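Local coordinates for protein 6-carboxyhexanoate-coa ligase (Bacillus subtilis, PDB 5FLL) that belongs to the 6-carboxyhexanoate--CoA ligase family and binds pimeloyl-AMP, at residues A126-I131 / F230-S235. Residues are numbered along the deposited sequence; the frame is centred on the assembly and turned at random.
Sequences AVLFDI and FFIDGS. With WAQ (pimeloyl-AMP), chain C.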
loop_
_atom_site.group_PDB
_atom_site.type_symbol
_atom_site.label_atom_id
_atom_site.label_comp_id
_atom_site.label_asym_id
_atom_site.label_seq_id
_atom_site.Cartn_x
_atom_site.Cartn_y
_atom_site.Cartn_z
ATOM N N ALA A 126 18.647 3.754 -4.978
ATOM C CA ALA A 126 20.051 3.751 -5.361
ATOM C C ALA A 126 20.338 4.709 -6.481
ATOM O O ALA A 126 19.462 5.028 -7.277
ATOM C CB ALA A 126 20.484 2.350 -5.775
ATOM N N VAL A 127 21.597 5.134 -6.548
ATOM C CA VAL A 127 22.078 5.929 -7.628
ATOM C C VAL A 127 22.876 5.084 -8.633
ATOM O O VAL A 127 23.679 4.244 -8.255
ATOM C CB VAL A 127 22.988 7.030 -7.105
ATOM C CG1 VAL A 127 23.679 7.727 -8.298
ATOM C CG2 VAL A 127 22.180 8.034 -6.272
ATOM N N LEU A 128 22.626 5.280 -9.919
ATOM C CA LEU A 128 23.403 4.611 -10.966
ATOM C C LEU A 128 24.430 5.607 -11.477
ATOM O O LEU A 128 24.061 6.670 -11.967
ATOM C CB LEU A 128 22.489 4.144 -12.105
ATOM C CG LEU A 128 21.817 2.779 -11.932
ATOM C CD1 LEU A 128 21.196 2.638 -10.554
ATOM C CD2 LEU A 128 20.776 2.545 -12.990
ATOM N N PHE A 129 25.711 5.248 -11.360
ATOM C CA PHE A 129 26.802 6.111 -11.755
ATOM C C PHE A 129 27.533 5.479 -12.939
ATOM O O PHE A 129 28.045 4.389 -12.845
ATOM C CB PHE A 129 27.761 6.307 -10.576
ATOM C CG PHE A 129 28.585 7.568 -10.664
ATOM C CD1 PHE A 129 28.002 8.816 -10.485
ATOM C CD2 PHE A 129 29.953 7.507 -10.948
ATOM C CE1 PHE A 129 28.756 9.977 -10.580
ATOM C CE2 PHE A 129 30.709 8.659 -11.056
ATOM C CZ PHE A 129 30.108 9.899 -10.881
ATOM N N ASP A 130 27.610 6.199 -14.050
ATOM C CA ASP A 130 28.206 5.672 -15.293
ATOM C C ASP A 130 29.722 5.814 -15.326
ATOM O O ASP A 130 30.219 6.934 -15.267
ATOM C CB ASP A 130 27.639 6.456 -16.452
ATOM C CG ASP A 130 27.960 5.845 -17.766
ATOM O OD1 ASP A 130 28.976 5.122 -17.855
ATOM O OD2 ASP A 130 27.166 6.079 -18.688
ATOM N N ILE A 131 30.460 4.704 -15.437
ATOM C CA ILE A 131 31.927 4.795 -15.419
ATOM C C ILE A 131 32.498 5.349 -16.701
ATOM O O ILE A 131 33.645 5.748 -16.730
ATOM C CB ILE A 131 32.657 3.464 -15.159
ATOM C CG1 ILE A 131 32.661 2.577 -16.404
ATOM C CG2 ILE A 131 32.042 2.719 -14.020
ATOM C CD1 ILE A 131 33.457 1.298 -16.222
ATOM N N PHE A 230 25.470 2.286 -7.532
ATOM C CA PHE A 230 25.824 1.203 -8.434
ATOM C C PHE A 230 26.659 1.786 -9.543
ATOM O O PHE A 230 26.214 2.681 -10.246
ATOM C CB PHE A 230 24.579 0.540 -9.048
ATOM C CG PHE A 230 23.578 0.039 -8.038
ATOM C CD1 PHE A 230 23.954 -0.228 -6.751
ATOM C CD2 PHE A 230 22.275 -0.188 -8.401
ATOM C CE1 PHE A 230 23.037 -0.691 -5.844
ATOM C CE2 PHE A 230 21.356 -0.662 -7.503
ATOM C CZ PHE A 230 21.726 -0.895 -6.208
ATOM N N PHE A 231 27.871 1.272 -9.702
ATOM C CA PHE A 231 28.738 1.725 -10.761
ATOM C C PHE A 231 28.494 0.836 -11.976
ATOM O O PHE A 231 28.693 -0.384 -11.927
ATOM C CB PHE A 231 30.207 1.640 -10.345
ATOM C CG PHE A 231 30.590 2.576 -9.222
ATOM C CD1 PHE A 231 30.485 2.170 -7.899
ATOM C CD2 PHE A 231 31.120 3.833 -9.493
ATOM C CE1 PHE A 231 30.819 3.027 -6.858
ATOM C CE2 PHE A 231 31.480 4.684 -8.470
ATOM C CZ PHE A 231 31.330 4.284 -7.149
ATOM N N ILE A 232 28.142 1.480 -13.079
ATOM C CA ILE A 232 27.602 0.825 -14.259
ATOM C C ILE A 232 28.558 0.926 -15.429
ATOM O O ILE A 232 29.126 1.992 -15.678
ATOM C CB ILE A 232 26.323 1.531 -14.693
ATOM C CG1 ILE A 232 25.338 1.525 -13.543
ATOM C CG2 ILE A 232 25.728 0.899 -15.945
ATOM C CD1 ILE A 232 24.955 0.135 -13.108
ATOM N N ASP A 233 28.745 -0.196 -16.112
ATOM C CA ASP A 233 29.498 -0.240 -17.346
ATOM C C ASP A 233 28.659 -0.869 -18.457
ATOM O O ASP A 233 28.604 -2.095 -18.574
ATOM C CB ASP A 233 30.776 -1.044 -17.139
ATOM C CG ASP A 233 31.462 -1.342 -18.422
ATOM O OD1 ASP A 233 31.103 -0.712 -19.459
ATOM O OD2 ASP A 233 32.347 -2.214 -18.405
ATOM N N GLY A 234 28.003 -0.038 -19.257
ATOM C CA GLY A 234 26.942 -0.525 -20.114
ATOM C C GLY A 234 26.712 0.371 -21.313
ATOM O O GLY A 234 26.867 1.575 -21.213
ATOM N N SER A 235 26.358 -0.237 -22.446
ATOM C CA SER A 235 26.035 0.493 -23.665
ATOM C C SER A 235 24.563 0.812 -23.752
ATOM O O SER A 235 24.149 1.667 -24.539
ATOM C CB SER A 235 26.349 -0.345 -24.918
ATOM O OG SER A 235 27.726 -0.587 -25.071
HETATM N N1 WAQ C . 17.044 -0.602 -3.818
HETATM C C2 WAQ C . 17.854 0.507 -4.056
HETATM N N3 WAQ C . 18.429 1.177 -2.983
HETATM C C4 WAQ C . 18.149 0.747 -1.729
HETATM C C5 WAQ C . 17.377 -0.330 -1.511
HETATM C C6 WAQ C . 16.824 -0.980 -2.552
HETATM N N6 WAQ C . 16.047 -2.022 -2.281
HETATM N N7 WAQ C . 17.317 -0.537 -0.192
HETATM C C8 WAQ C . 18.027 0.401 0.414
HETATM N N9 WAQ C . 18.555 1.190 -0.545
HETATM C "C1'" WAQ C . 19.379 2.391 -0.381
HETATM C "C2'" WAQ C . 18.488 3.479 0.156
HETATM O "O2'" WAQ C . 18.962 4.736 -0.238
HETATM C "C3'" WAQ C . 18.692 3.346 1.665
HETATM O "O3'" WAQ C . 18.304 4.535 2.345
HETATM C "C4'" WAQ C . 20.172 3.159 1.694
HETATM O "O4'" WAQ C . 20.448 2.280 0.562
HETATM C "C5'" WAQ C . 20.578 2.402 2.954
HETATM O "O5'" WAQ C . 19.602 1.458 3.157
HETATM O OAB WAQ C . 26.394 -5.898 8.137
HETATM O OAC WAQ C . 21.220 -1.525 6.223
HETATM O OAD WAQ C . 19.555 1.362 5.745
HETATM O OAE WAQ C . 26.722 -7.058 6.198
HETATM O OAH WAQ C . 18.678 -0.647 4.299
HETATM C CAK WAQ C . 25.077 -3.034 4.989
HETATM C CAL WAQ C . 25.879 -3.935 5.977
HETATM C CAM WAQ C . 23.836 -2.459 5.653
HETATM C CAN WAQ C . 25.150 -5.229 6.236
HETATM C CAO WAQ C . 23.252 -1.335 4.817
HETATM O OAU WAQ C . 21.219 -0.102 4.391
HETATM C CAW WAQ C . 26.190 -6.126 6.905
HETATM C CAX WAQ C . 21.775 -1.034 5.222
HETATM P PBG WAQ C . 19.714 0.428 4.420
#
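With CG opposite its own carbonyl carbon (chi1 -55°), Phe-230 carries its ring back beside Ala-126, just ahead of strand 127-130; the CB of Ala-126 sits over one face, offset toward the CE2-CZ rim and 3.8 Å from the ring centroid, in a CH-pi contact. Leu-128, turned likewise (chi1 -86°), brings CD1 to CD2 of Phe-230 at 3.7 Å, while its CG meets CG1 of Ile-232 on the same face of the sheet. On the other face Phe-129 and Phe-231 run alongside each other in the same direction, CD2 and CE2 respectively 4.1 Å apart. The backbones show the staggered pattern of parallel strands: Phe-129 gives N-H to Phe-230 O and accepts Ile-232 N at its O, while Phe-230 N reaches Val-127 O (2.8 Å) and Ile-131 N reaches Ile-232 O (3.0 Å), all nearly straight. Beyond the strands, CD1 of Ile-131 rests on CB of Asp-233, whose OD1 is hydrogen-bonded to His-132. Ala-126 N approaches N3 of pimeloyl-AMP to 3.3 Å, placing one end of this parallel pair at the ligand site. Within the mixed sheet, antiparallel strands 188-194 and 135-136 flank 227-232 and 127-130 respectively; helix 107-116 packs on Phe-129 and Phe-231, and helix 238-247 covers Leu-128 and Ile-232.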